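Local coordinates for protein polyprenyl synthetase (Nonlabens dokdonensis, PDB 6KD7) that probably builds geranylgeranyl pyrophosphate by joining prenyl pyrophosphate units in a magnesium-dependent prenyltransferase reaction, at residues M1-L4 against K5-R8; V70-N73 against F74-L77; K97-V100 against N101-I104; D124-Y127 against Q128-V132. All blocks are in the same frame, centred on the assembly; numbering follows the deposited sequence.

Interaction 1: M1-L4 against K5-R8; sequences MNTL and KSLR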
ATOM      1  N   MET A   1       8.594  40.832  39.414  1.00 69.34           N
ATOM      2  CA  MET A   1       7.512  39.985  38.817  1.00 74.67           C
ATOM      3  C   MET A   1       7.133  38.891  39.813  1.00 68.44           C
ATOM      4  O   MET A   1       8.011  38.450  40.558  1.00 69.01           O
ATOM      5  CB  MET A   1       7.963  39.282  37.526  1.00 81.76           C
ATOM      6  CG  MET A   1       8.465  40.218  36.432  1.00 84.02           C
ATOM      7  SD  MET A   1      10.269  40.172  36.159  1.00 93.38           S
ATOM      8  CE  MET A   1      10.507  38.450  35.733  1.00 90.30           C
ATOM      9  N   ASN A   2       5.903  38.397  39.750  1.00 54.65           N
ATOM     10  CA  ASN A   2       5.507  37.174  40.476  1.00 56.47           C
ATOM     11  C   ASN A   2       6.443  36.054  40.047  1.00 56.32           C
ATOM     12  O   ASN A   2       7.116  36.191  38.997  1.00 56.59           O
ATOM     13  CB  ASN A   2       4.052  36.801  40.234  1.00 57.36           C
ATOM     14  CG  ASN A   2       3.129  37.824  40.848  1.00 57.15           C
ATOM     15  OD1 ASN A   2       2.306  37.482  41.676  1.00 71.32           O
ATOM     16  ND2 ASN A   2       3.293  39.083  40.489  1.00 52.02           N
ATOM     17  N   THR A   3       6.495  35.014  40.865  1.00 50.78           N
ATOM     18  CA  THR A   3       7.204  33.748  40.570  1.00 56.66           C
ATOM     19  C   THR A   3       6.557  33.098  39.338  1.00 48.29           C
ATOM     20  O   THR A   3       5.308  33.197  39.193  1.00 50.49           O
ATOM     21  CB  THR A   3       7.146  32.849  41.813  1.00 63.94           C
ATOM     22  OG1 THR A   3       5.837  32.276  41.930  1.00 56.17           O
ATOM     23  CG2 THR A   3       7.478  33.621  43.076  1.00 63.15           C
ATOM     24  N   LEU A   4       7.367  32.463  38.492  1.00 47.76           N
ATOM     25  CA  LEU A   4       6.906  31.535  37.429  1.00 54.50           C
ATOM     26  C   LEU A   4       5.735  30.693  37.942  1.00 57.09           C
ATOM     27  O   LEU A   4       4.725  30.591  37.210  1.00 57.60           O
ATOM     28  CB  LEU A   4       8.036  30.601  37.001  1.00 58.10           C
ATOM     29  CG  LEU A   4       9.054  31.150  36.002  1.00 65.23           C
ATOM     30  CD1 LEU A   4       9.855  29.985  35.403  1.00 68.87           C
ATOM     31  CD2 LEU A   4       8.391  31.996  34.908  1.00 66.30           C
ATOM     32  N   LYS A   5       5.866  30.091  39.128  1.00 58.31           N
ATOM     33  CA  LYS A   5       4.876  29.102  39.630  1.00 55.45           C
ATOM     34  C   LYS A   5       3.536  29.815  39.860  1.00 47.78           C
ATOM     35  O   LYS A   5       2.480  29.255  39.579  1.00 46.00           O
ATOM     36  CB  LYS A   5       5.398  28.444  40.910  1.00 66.96           C
ATOM     37  CG  LYS A   5       4.643  27.188  41.316  1.00 77.13           C
ATOM     38  CD  LYS A   5       4.538  26.979  42.813  1.00 92.19           C
ATOM     39  CE  LYS A   5       3.311  26.179  43.205  1.00 99.74           C
ATOM     40  NZ  LYS A   5       3.274  25.938  44.666  1.00107.36           N
ATOM     41  N   SER A   6       3.582  31.019  40.399  1.00 46.28           N
ATOM     42  CA  SER A   6       2.387  31.855  40.656  1.00 45.65           C
ATOM     43  C   SER A   6       1.746  32.263  39.306  1.00 46.17           C
ATOM     44  O   SER A   6       0.505  32.119  39.153  1.00 40.55           O
ATOM     45  CB  SER A   6       2.792  33.048  41.495  1.00 45.34           C
ATOM     46  OG  SER A   6       1.830  34.079  41.386  1.00 51.16           O
ATOM     47  N   LEU A   7       2.546  32.793  38.369  1.00 40.73           N
ATOM     48  CA  LEU A   7       2.068  33.164  36.999  1.00 38.76           C
ATOM     49  C   LEU A   7       1.478  31.928  36.298  1.00 35.33           C
ATOM     50  O   LEU A   7       0.344  32.041  35.773  1.00 37.29           O
ATOM     51  CB  LEU A   7       3.218  33.789  36.207  1.00 38.97           C
ATOM     52  CG  LEU A   7       3.612  35.193  36.663  1.00 38.59           C
ATOM     53  CD1 LEU A   7       4.807  35.684  35.892  1.00 39.73           C
ATOM     54  CD2 LEU A   7       2.441  36.169  36.554  1.00 38.66           C
ATOM     55  N   ARG A   8       2.158  30.792  36.367  1.00 35.74           N
ATOM     56  CA  ARG A   8       1.663  29.577  35.685  1.00 40.23           C
ATOM     57  C   ARG A   8       0.301  29.191  36.264  1.00 44.33           C
ATOM     58  O   ARG A   8      -0.579  28.836  35.491  1.00 43.59           O
ATOM     59  CB  ARG A   8       2.685  28.446  35.810  1.00 44.05           C
ATOM     60  CG  ARG A   8       2.442  27.283  34.861  1.00 53.44           C
ATOM     61  CD  ARG A   8       3.496  26.196  34.907  1.00 50.29           C
ATOM     62  NE  ARG A   8       4.772  26.624  34.362  1.00 59.66           N
ATOM     63  CZ  ARG A   8       5.821  26.991  35.085  1.00 64.07           C
ATOM     64  NH1 ARG A   8       6.937  27.360  34.489  1.00 56.45           N
ATOM     65  NH2 ARG A   8       5.757  26.977  36.402  1.00 70.66           N
TER
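Thr3 bends its hydroxyl back over the first turn of helix 4-18, where Thr3 OG1 accepts from Ser6 N at 3.0 Å with an N-H angle of 154°. The hydroxyl stands between the backbone N and the carbonyl carbon (chi1 76°), a position that points it at the Ser6 amide of the first turn. Thr3 also offers its carbonyl to the next turn: Leu7 N meets Thr3 O at 2.9 Å in an almost straight bond. From there Leu7 turns its side chain back along the incoming chain, and its CG lies 3.9 Å from Asn2 CB. Asn2 in turn brings OD1 to 3.4 Å from Ser6 OG. On another side of the turn, Leu4 and Arg8 approach at a slant, Leu4 CD1 4.0 Å from Arg8 NH1. The arginine chain bends at chi3 (-69°), which folds the guanidinium back until Leu4 O lies over one of its faces, while Arg8 NE is held by Lys40 O. With an alanine in place of Leu7, the branch that touches Asn2 CB and Glu52 of helix 42-54 would be lost, probably opening a gap beside them. The whole is a threonine N-cap starting an alpha-helix.

Interaction 2: V70-N73 against F74-L77; sequences VFHN and FTLL. With PPV (pyrophosphate), chain B.
Val70 O receives Phe74 N, the first of the i to i+4 bonds that run through this part of helix 58-82. Phe71 meets two residues of the next turn. Its CE1 packs against Phe74 CE2 at 3.7 Å, the two rings inclined to each other by 51°, and the methyl of Thr75 sits over one face, toward the rim, in a CH-pi contact, CG2 lying 3.9 Å from the ring centroid. His72 finds polar partners at both ring nitrogens. With CG anti to the backbone N (chi1 -180°), the imidazole extends into the pyrophosphate pocket, where His72 NE2 donates weakly to the bridging OPP at 3.5 Å and, at a poorer angle, to O32 at 3.2 Å. At the other nitrogen, a water lies 2.6 Å from His72 ND1 and donates to Thr75 OG1, tying ring to hydroxyl and probably helping to hold the ring's rotation. The same hydroxyl donates to the backbone, Thr75 OG1 to His72 O being 2.6 Å, so this carbonyl serves two donors, the other being Leu76 N. Leu76 lays CG over one imidazole face and its CD1 approaches pyrophosphate O32 at 3.7 Å. Asn73 closes the segment, its OD1 3.7 Å from Leu76 CD1 and its ND2 bonded to Glu69 O, one turn back. Around this stretch, helix 100-116 packs Leu111 and Met110 against Phe71, Asn73, Phe74 and Leu77, helix 25-35 covers Asn73 and Leu77, and Leu172 of helix 158-183 touches Phe71 and His72.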
ATOM      1  N   VAL A  70      -2.054  29.771  22.380  1.00 23.37           N
ATOM      2  CA  VAL A  70      -2.957  29.152  21.383  1.00 23.16           C
ATOM      3  C   VAL A  70      -2.218  29.121  20.047  1.00 26.61           C
ATOM      4  O   VAL A  70      -2.198  28.061  19.410  1.00 24.38           O
ATOM      5  CB  VAL A  70      -4.292  29.868  21.317  1.00 24.32           C
ATOM      6  CG1 VAL A  70      -5.126  29.385  20.152  1.00 25.75           C
ATOM      7  CG2 VAL A  70      -5.043  29.654  22.624  1.00 26.52           C
ATOM      8  N   PHE A  71      -1.511  30.194  19.724  1.00 25.45           N
ATOM      9  CA  PHE A  71      -0.751  30.299  18.469  1.00 24.47           C
ATOM     10  C   PHE A  71       0.295  29.202  18.447  1.00 25.19           C
ATOM     11  O   PHE A  71       0.355  28.455  17.456  1.00 24.32           O
ATOM     12  CB  PHE A  71      -0.080  31.661  18.269  1.00 21.94           C
ATOM     13  CG  PHE A  71       0.822  31.664  17.077  1.00 20.33           C
ATOM     14  CD1 PHE A  71       0.296  31.696  15.797  1.00 22.53           C
ATOM     15  CD2 PHE A  71       2.173  31.544  17.220  1.00 19.67           C
ATOM     16  CE1 PHE A  71       1.125  31.618  14.685  1.00 19.84           C
ATOM     17  CE2 PHE A  71       3.006  31.466  16.113  1.00 19.95           C
ATOM     18  CZ  PHE A  71       2.478  31.501  14.850  1.00 21.33           C
ATOM     19  N   HIS A  72       1.141  29.155  19.466  1.00 21.73           N
ATOM     20  CA  HIS A  72       2.250  28.170  19.528  1.00 24.63           C
ATOM     21  C   HIS A  72       1.700  26.736  19.325  1.00 24.10           C
ATOM     22  O   HIS A  72       2.286  26.009  18.522  1.00 22.78           O
ATOM     23  CB  HIS A  72       2.983  28.266  20.847  1.00 24.57           C
ATOM     24  CG  HIS A  72       4.109  27.308  20.962  1.00 26.97           C
ATOM     25  ND1 HIS A  72       5.175  27.316  20.059  1.00 26.93           N
ATOM     26  CD2 HIS A  72       4.355  26.350  21.883  1.00 27.38           C
ATOM     27  CE1 HIS A  72       6.024  26.391  20.416  1.00 27.14           C
ATOM     28  NE2 HIS A  72       5.551  25.801  21.545  1.00 27.91           N
ATOM     29  N   ASN A  73       0.592  26.406  19.972  1.00 22.47           N
ATOM     30  CA  ASN A  73      -0.022  25.068  19.913  1.00 26.63           C
ATOM     31  C   ASN A  73      -0.594  24.845  18.517  1.00 27.34           C
ATOM     32  O   ASN A  73      -0.488  23.713  18.054  1.00 24.54           O
ATOM     33  CB  ASN A  73      -1.031  24.840  21.029  1.00 28.69           C
ATOM     34  CG  ASN A  73      -0.309  24.495  22.313  1.00 32.71           C
ATOM     35  OD1 ASN A  73       0.131  23.365  22.455  1.00 31.90           O
ATOM     36  ND2 ASN A  73      -0.024  25.495  23.139  1.00 26.41           N
ATOM     37  N   PHE A  74      -1.052  25.904  17.862  1.00 24.62           N
ATOM     38  CA  PHE A  74      -1.538  25.774  16.472  1.00 22.73           C
ATOM     39  C   PHE A  74      -0.357  25.316  15.617  1.00 22.46           C
ATOM     40  O   PHE A  74      -0.525  24.382  14.861  1.00 23.30           O
ATOM     41  CB  PHE A  74      -2.068  27.116  15.972  1.00 22.27           C
ATOM     42  CG  PHE A  74      -1.696  27.465  14.555  1.00 20.27           C
ATOM     43  CD1 PHE A  74      -2.302  26.835  13.487  1.00 22.16           C
ATOM     44  CD2 PHE A  74      -0.752  28.441  14.283  1.00 21.17           C
ATOM     45  CE1 PHE A  74      -1.976  27.166  12.184  1.00 21.69           C
ATOM     46  CE2 PHE A  74      -0.429  28.772  12.980  1.00 22.66           C
ATOM     47  CZ  PHE A  74      -1.036  28.129  11.932  1.00 23.84           C
ATOM     48  N   THR A  75       0.817  25.911  15.829  1.00 20.13           N
ATOM     49  CA  THR A  75       1.996  25.539  15.049  1.00 22.57           C
ATOM     50  C   THR A  75       2.360  24.087  15.375  1.00 26.98           C
ATOM     51  O   THR A  75       2.818  23.396  14.475  1.00 23.54           O
ATOM     52  CB  THR A  75       3.179  26.493  15.214  1.00 22.79           C
ATOM     53  OG1 THR A  75       3.787  26.319  16.483  1.00 23.20           O
ATOM     54  CG2 THR A  75       2.763  27.927  15.007  1.00 25.96           C
ATOM     55  N   LEU A  76       2.216  23.636  16.612  1.00 25.43           N
ATOM     56  CA  LEU A  76       2.642  22.256  16.936  1.00 25.74           C
ATOM     57  C   LEU A  76       1.701  21.256  16.233  1.00 24.69           C
ATOM     58  O   LEU A  76       2.137  20.178  15.762  1.00 23.12           O
ATOM     59  CB  LEU A  76       2.605  22.066  18.446  1.00 26.38           C
ATOM     60  CG  LEU A  76       3.531  22.976  19.246  1.00 25.85           C
ATOM     61  CD1 LEU A  76       3.304  22.688  20.721  1.00 29.02           C
ATOM     62  CD2 LEU A  76       4.995  22.824  18.887  1.00 25.89           C
ATOM     63  N   LEU A  77       0.420  21.605  16.175  1.00 21.18           N
ATOM     64  CA  LEU A  77      -0.601  20.714  15.580  1.00 24.02           C
ATOM     65  C   LEU A  77      -0.290  20.479  14.097  1.00 25.68           C
ATOM     66  O   LEU A  77      -0.164  19.332  13.717  1.00 23.51           O
ATOM     67  CB  LEU A  77      -1.950  21.410  15.764  1.00 25.79           C
ATOM     68  CG  LEU A  77      -3.151  20.509  16.010  1.00 29.78           C
ATOM     69  CD1 LEU A  77      -2.759  19.354  16.896  1.00 38.66           C
ATOM     70  CD2 LEU A  77      -4.273  21.282  16.665  1.00 29.23           C
TER
HETATM   71  O11 PPV B 401       9.855  23.001  23.373  1.00 86.48           O
HETATM   72  P1  PPV B 401       9.117  24.136  23.992  1.00 85.21           P
HETATM   73  O21 PPV B 401       9.441  25.422  23.333  1.00 74.39           O
HETATM   74  O31 PPV B 401       9.329  24.196  25.467  1.00 77.65           O
HETATM   75  OPP PPV B 401       7.510  23.906  23.725  1.00 89.00           O
HETATM   76  P2  PPV B 401       6.277  23.038  24.346  1.00 86.84           P
HETATM   77  O12 PPV B 401       6.447  21.647  23.859  1.00113.34           O
HETATM   78  O22 PPV B 401       6.419  23.124  25.837  1.00 84.96           O
HETATM   79  O32 PPV B 401       4.995  23.637  23.880  1.00 74.13           O
HETATM   80  O   HOH W   1       5.676  28.154  17.635  1.00 29.84           O

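Interaction 3: K97-V100 against N101-I104; sequences KWDV and NTGI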
ATOM      1  N   LYS A  97      -4.793  10.622  17.102  1.00 26.40           N
ATOM      2  CA  LYS A  97      -5.980  10.395  17.960  1.00 27.63           C
ATOM      3  C   LYS A  97      -7.258  10.575  17.139  1.00 29.05           C
ATOM      4  O   LYS A  97      -8.184   9.800  17.308  1.00 29.19           O
ATOM      5  CB  LYS A  97      -5.951  11.341  19.155  1.00 27.70           C
ATOM      6  CG  LYS A  97      -7.159  11.251  20.063  1.00 30.80           C
ATOM      7  CD  LYS A  97      -6.952  11.941  21.375  1.00 35.30           C
ATOM      8  CE  LYS A  97      -8.205  11.972  22.211  1.00 40.80           C
ATOM      9  NZ  LYS A  97      -8.608  10.609  22.605  1.00 49.37           N
ATOM     10  N   TRP A  98      -7.281  11.592  16.290  1.00 26.98           N
ATOM     11  CA  TRP A  98      -8.444  11.847  15.413  1.00 28.50           C
ATOM     12  C   TRP A  98      -8.019  11.449  14.004  1.00 29.48           C
ATOM     13  O   TRP A  98      -7.957  10.265  13.731  1.00 30.57           O
ATOM     14  CB  TRP A  98      -8.866  13.316  15.495  1.00 28.76           C
ATOM     15  CG  TRP A  98      -9.670  13.635  16.716  1.00 28.07           C
ATOM     16  CD1 TRP A  98     -11.017  13.513  16.865  1.00 28.04           C
ATOM     17  CD2 TRP A  98      -9.174  14.114  17.974  1.00 26.07           C
ATOM     18  NE1 TRP A  98     -11.391  13.887  18.121  1.00 27.82           N
ATOM     19  CE2 TRP A  98     -10.285  14.253  18.826  1.00 24.82           C
ATOM     20  CE3 TRP A  98      -7.906  14.431  18.467  1.00 24.76           C
ATOM     21  CZ2 TRP A  98     -10.162  14.704  20.134  1.00 25.38           C
ATOM     22  CZ3 TRP A  98      -7.789  14.868  19.762  1.00 24.26           C
ATOM     23  CH2 TRP A  98      -8.902  15.009  20.580  1.00 24.15           C
ATOM     24  N   ASP A  99      -7.696  12.435  13.179  1.00 24.60           N
ATOM     25  CA  ASP A  99      -7.254  12.198  11.786  1.00 25.69           C
ATOM     26  C   ASP A  99      -6.538  13.449  11.269  1.00 25.60           C
ATOM     27  O   ASP A  99      -6.568  14.469  11.937  1.00 21.50           O
ATOM     28  CB  ASP A  99      -8.401  11.725  10.896  1.00 26.31           C
ATOM     29  CG  ASP A  99      -9.582  12.671  10.905  1.00 31.97           C
ATOM     30  OD1 ASP A  99      -9.371  13.845  10.742  1.00 32.13           O
ATOM     31  OD2 ASP A  99     -10.687  12.207  11.095  1.00 44.69           O
ATOM     32  N   VAL A 100      -5.919  13.334  10.105  1.00 23.17           N
ATOM     33  CA  VAL A 100      -5.155  14.458   9.515  1.00 23.29           C
ATOM     34  C   VAL A 100      -6.079  15.649   9.249  1.00 25.50           C
ATOM     35  O   VAL A 100      -5.713  16.735   9.618  1.00 23.81           O
ATOM     36  CB  VAL A 100      -4.444  13.993   8.237  1.00 23.20           C
ATOM     37  CG1 VAL A 100      -3.935  15.154   7.410  1.00 23.15           C
ATOM     38  CG2 VAL A 100      -3.335  13.012   8.545  1.00 23.50           C
ATOM     39  N   ASN A 101      -7.266  15.402   8.714  1.00 23.13           N
ATOM     40  CA  ASN A 101      -8.214  16.470   8.333  1.00 26.47           C
ATOM     41  C   ASN A 101      -8.630  17.242   9.596  1.00 28.88           C
ATOM     42  O   ASN A 101      -8.758  18.479   9.530  1.00 25.80           O
ATOM     43  CB  ASN A 101      -9.426  15.923   7.580  1.00 24.16           C
ATOM     44  CG  ASN A 101      -9.082  15.609   6.143  1.00 24.49           C
ATOM     45  OD1 ASN A 101      -7.960  15.820   5.687  1.00 24.69           O
ATOM     46  ND2 ASN A 101     -10.050  15.089   5.429  1.00 21.63           N
ATOM     47  N   THR A 102      -8.758  16.551  10.730  1.00 24.87           N
ATOM     48  CA  THR A 102      -9.049  17.170  12.031  1.00 23.81           C
ATOM     49  C   THR A 102      -7.861  18.041  12.392  1.00 22.22           C
ATOM     50  O   THR A 102      -8.041  19.149  12.851  1.00 24.00           O
ATOM     51  CB  THR A 102      -9.373  16.117  13.093  1.00 24.21           C
ATOM     52  OG1 THR A 102     -10.564  15.434  12.682  1.00 25.96           O
ATOM     53  CG2 THR A 102      -9.533  16.728  14.459  1.00 22.67           C
ATOM     54  N   GLY A 103      -6.667  17.521  12.264  1.00 21.06           N
ATOM     55  CA  GLY A 103      -5.483  18.331  12.586  1.00 21.02           C
ATOM     56  C   GLY A 103      -5.441  19.595  11.729  1.00 21.96           C
ATOM     57  O   GLY A 103      -5.050  20.648  12.248  1.00 20.75           O
ATOM     58  N   ILE A 104      -5.758  19.498  10.440  1.00 19.90           N
ATOM     59  CA  ILE A 104      -5.628  20.661   9.515  1.00 22.02           C
ATOM     60  C   ILE A 104      -6.662  21.705   9.964  1.00 19.82           C
ATOM     61  O   ILE A 104      -6.295  22.806  10.323  1.00 21.00           O
ATOM     62  CB  ILE A 104      -5.810  20.252   8.048  1.00 22.90           C
ATOM     63  CG1 ILE A 104      -4.623  19.388   7.578  1.00 23.86           C
ATOM     64  CG2 ILE A 104      -5.996  21.506   7.193  1.00 23.12           C
ATOM     65  CD1 ILE A 104      -4.846  18.775   6.206  1.00 22.10           C
TER
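The indole of Trp98 is approached obliquely by the methyl of Thr102, whose CG2 lies 3.8 Å from Trp98 CG. One indole face carries Lys97 CG, displaced toward the rim, and the ring of Tyr33 meets the indole edge to face. The carboxylate of Asp99 is the second flat group, and a single oxygen does its work. Thr102 N reaches Asp99 OD1 at 2.8 Å nearly along the C-O axis, whereas Thr102 OG1 donates to the same OD1, also at 2.8 Å, from 45° above the carboxylate plane. The aspartate CG stands between its own backbone N and carbonyl carbon (chi1 55°), which turns OD1 over the first turn of helix 100-116. Two donors thus grip this oxygen, and its negative charge beside the helix start would probably be favoured by the helix dipole. Behind the cap, Gly103 N bonds to Asp99 O at 3.1 Å and Ile104 N to Val100 O, while Val100 CG1 packs on Ile104 CD1 at 3.9 Å. This aspartate N-cap joins the short helix 94-97 to helix 100-116. Helix 25-35 backs Trp98 and Thr102 through Pro30, Ile81 of helix 58-82 touches Val100 and Ile104, and Asn101 ND2 bonds to Met82 O of the second subunit.

Interaction 4: D124-Y127 against Q128-V132; sequences DKFY and QLNKV
Phe126 and Asn130, one turn apart on helix 123-150, make the face contact of this stretch. The end of the Asn130 carboxamide lies over the centre of the phenyl ring, its plane inclined by 45° to that of the ring, with Asn130 CG 4.1 Å from Phe126 CE2. Van der Waals contact of another shape joins Tyr127 and Lys131, which run side by side in the same direction; the lysine methylenes lie alongside the tyrosine ring, Lys131 CD 3.7 Å from Tyr127 CE2. This alignment follows from both chains leaving the backbone with CG anti to N (chi1 -178° for the tyrosine). Other side-chain atoms rest on carbonyls of the previous turn, with Leu129 CG 3.2 Å from Lys125 O and Gln128 CG 3.5 Å from Asp124 O. Among the hydrogen bonds, Gln128 N reaches Asp124 O at 3.2 Å and gives a weak share to Lys125 O, which Leu129 N meets almost straight at 2.8 Å; Asn130 N reaches Phe126 O at 3.0 Å, and Lys131 N reaches Tyr127 O. A serine replacing Phe126 would remove the ring beneath Asn130, the partner of the edge-to-face pair with Tyr127 of the second subunit, and would probably leave a gap at the subunit interface. Tyr127 faces that subunit too, its OH bonded to Glu119 O there and its ring in a cation-pi contact with the neighbour's Lys123. Within the chain, helix 158-183 takes the other flank, Ile182 touching Gln128 and Leu129, and Ile183 O accepting from Lys125 NZ.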
ATOM      1  N   ASP A 124      -5.723  51.047  20.117  1.00 30.91           N
ATOM      2  CA  ASP A 124      -4.295  51.338  19.863  1.00 35.10           C
ATOM      3  C   ASP A 124      -3.460  50.055  20.133  1.00 34.82           C
ATOM      4  O   ASP A 124      -2.523  49.743  19.399  1.00 28.69           O
ATOM      5  CB  ASP A 124      -3.841  52.541  20.684  1.00 39.03           C
ATOM      6  CG  ASP A 124      -2.547  53.063  20.092  1.00 50.83           C
ATOM      7  OD1 ASP A 124      -2.603  53.738  19.010  1.00 72.98           O
ATOM      8  OD2 ASP A 124      -1.488  52.734  20.656  1.00 61.23           O
ATOM      9  N   LYS A 125      -3.739  49.352  21.217  1.00 30.81           N
ATOM     10  CA  LYS A 125      -2.935  48.168  21.569  1.00 34.55           C
ATOM     11  C   LYS A 125      -3.332  47.014  20.628  1.00 32.16           C
ATOM     12  O   LYS A 125      -2.446  46.305  20.156  1.00 29.65           O
ATOM     13  CB  LYS A 125      -3.187  47.884  23.041  1.00 35.57           C
ATOM     14  CG  LYS A 125      -2.428  48.815  23.963  1.00 35.12           C
ATOM     15  CD  LYS A 125      -2.941  48.668  25.359  1.00 38.97           C
ATOM     16  CE  LYS A 125      -2.297  49.709  26.258  1.00 42.44           C
ATOM     17  NZ  LYS A 125      -2.751  49.423  27.621  1.00 51.31           N
ATOM     18  N   PHE A 126      -4.629  46.853  20.406  1.00 29.78           N
ATOM     19  CA  PHE A 126      -5.194  45.922  19.408  1.00 33.21           C
ATOM     20  C   PHE A 126      -4.408  46.015  18.111  1.00 30.72           C
ATOM     21  O   PHE A 126      -3.892  44.996  17.655  1.00 32.81           O
ATOM     22  CB  PHE A 126      -6.650  46.211  19.117  1.00 32.59           C
ATOM     23  CG  PHE A 126      -7.254  45.201  18.186  1.00 34.56           C
ATOM     24  CD1 PHE A 126      -7.805  44.020  18.683  1.00 30.15           C
ATOM     25  CD2 PHE A 126      -7.241  45.436  16.818  1.00 28.82           C
ATOM     26  CE1 PHE A 126      -8.394  43.112  17.818  1.00 34.33           C
ATOM     27  CE2 PHE A 126      -7.837  44.520  15.959  1.00 31.52           C
ATOM     28  CZ  PHE A 126      -8.411  43.366  16.454  1.00 30.27           C
ATOM     29  N   TYR A 127      -4.214  47.221  17.603  1.00 27.56           N
ATOM     30  CA  TYR A 127      -3.478  47.429  16.348  1.00 25.53           C
ATOM     31  C   TYR A 127      -2.044  46.937  16.521  1.00 26.99           C
ATOM     32  O   TYR A 127      -1.438  46.356  15.608  1.00 25.55           O
ATOM     33  CB  TYR A 127      -3.563  48.876  15.840  1.00 27.96           C
ATOM     34  CG  TYR A 127      -2.862  49.087  14.530  1.00 24.84           C
ATOM     35  CD1 TYR A 127      -3.529  48.892  13.336  1.00 29.07           C
ATOM     36  CD2 TYR A 127      -1.528  49.408  14.479  1.00 26.95           C
ATOM     37  CE1 TYR A 127      -2.898  49.057  12.118  1.00 27.77           C
ATOM     38  CE2 TYR A 127      -0.874  49.561  13.273  1.00 29.65           C
ATOM     39  CZ  TYR A 127      -1.572  49.383  12.094  1.00 27.84           C
ATOM     40  OH  TYR A 127      -0.918  49.504  10.914  1.00 32.29           O
ATOM     41  N   GLN A 128      -1.417  47.262  17.622  1.00 28.49           N
ATOM     42  CA  GLN A 128       0.039  47.012  17.743  1.00 30.37           C
ATOM     43  C   GLN A 128       0.263  45.490  17.914  1.00 23.40           C
ATOM     44  O   GLN A 128       1.279  44.976  17.421  1.00 23.67           O
ATOM     45  CB  GLN A 128       0.564  47.837  18.927  1.00 34.69           C
ATOM     46  CG  GLN A 128       0.848  49.303  18.607  1.00 37.94           C
ATOM     47  CD  GLN A 128       1.465  49.933  19.839  1.00 44.55           C
ATOM     48  OE1 GLN A 128       0.777  50.243  20.805  1.00 37.88           O
ATOM     49  NE2 GLN A 128       2.782  49.944  19.882  1.00 36.89           N
ATOM     50  N   LEU A 129      -0.601  44.863  18.705  1.00 23.56           N
ATOM     51  CA  LEU A 129      -0.587  43.419  19.040  1.00 26.56           C
ATOM     52  C   LEU A 129      -0.745  42.649  17.715  1.00 27.60           C
ATOM     53  O   LEU A 129       0.148  41.829  17.413  1.00 24.33           O
ATOM     54  CB  LEU A 129      -1.709  43.117  20.034  1.00 25.00           C
ATOM     55  CG  LEU A 129      -1.465  43.590  21.474  1.00 27.18           C
ATOM     56  CD1 LEU A 129      -2.662  43.278  22.345  1.00 25.05           C
ATOM     57  CD2 LEU A 129      -0.174  42.998  22.080  1.00 25.85           C
ATOM     58  N   ASN A 130      -1.785  42.977  16.932  1.00 28.13           N
ATOM     59  CA  ASN A 130      -2.095  42.271  15.661  1.00 28.92           C
ATOM     60  C   ASN A 130      -0.892  42.389  14.756  1.00 28.91           C
ATOM     61  O   ASN A 130      -0.444  41.395  14.177  1.00 25.61           O
ATOM     62  CB  ASN A 130      -3.334  42.775  14.940  1.00 28.21           C
ATOM     63  CG  ASN A 130      -4.547  42.098  15.480  1.00 34.16           C
ATOM     64  OD1 ASN A 130      -5.128  42.567  16.469  1.00 43.46           O
ATOM     65  ND2 ASN A 130      -4.958  41.015  14.832  1.00 34.81           N
ATOM     66  N   LYS A 131      -0.332  43.587  14.660  1.00 29.10           N
ATOM     67  CA  LYS A 131       0.798  43.822  13.732  1.00 27.88           C
ATOM     68  C   LYS A 131       2.043  42.995  14.079  1.00 29.28           C
ATOM     69  O   LYS A 131       2.546  42.346  13.188  1.00 25.45           O
ATOM     70  CB  LYS A 131       1.135  45.312  13.722  1.00 34.04           C
ATOM     71  CG  LYS A 131       2.006  45.764  12.566  1.00 38.64           C
ATOM     72  CD  LYS A 131       1.770  47.201  12.218  1.00 46.68           C
ATOM     73  CE  LYS A 131       2.618  47.676  11.064  1.00 51.89           C
ATOM     74  NZ  LYS A 131       4.032  47.290  11.237  1.00 57.15           N
ATOM     75  N   VAL A 132       2.465  42.942  15.339  1.00 25.58           N
ATOM     76  CA  VAL A 132       3.720  42.199  15.639  1.00 25.31           C
ATOM     77  C   VAL A 132       3.396  40.684  15.603  1.00 22.35           C
ATOM     78  O   VAL A 132       4.263  39.900  15.145  1.00 23.49           O
ATOM     79  CB  VAL A 132       4.384  42.626  16.964  1.00 26.38           C
ATOM     80  CG1 VAL A 132       3.495  42.313  18.151  1.00 23.55           C
ATOM     81  CG2 VAL A 132       5.751  41.967  17.099  1.00 25.46           C
TER

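Overall arrangement
The four local contacts are spread along the chain, and interaction 2 is the one that touches the pyrophosphate. His72 and Leu76 belong to the pocket formed with Arg43, Arg88 and Phe205, and Arg43 adds a further bond to the ligand. Interaction 3 lies next to it, centres about 14 Å apart, with Leu77 CG 4.2 Å from Gly103 O. Interaction 1 opens the chain about 23 Å from interaction 2, centre to centre, though the Arg8 side chain comes within about 9 Å of the pyrophosphate. Interactions 3 and 4, about 31 Å apart between centres, lie on the successive helices 100-116 and 123-150, and both meet the second subunit.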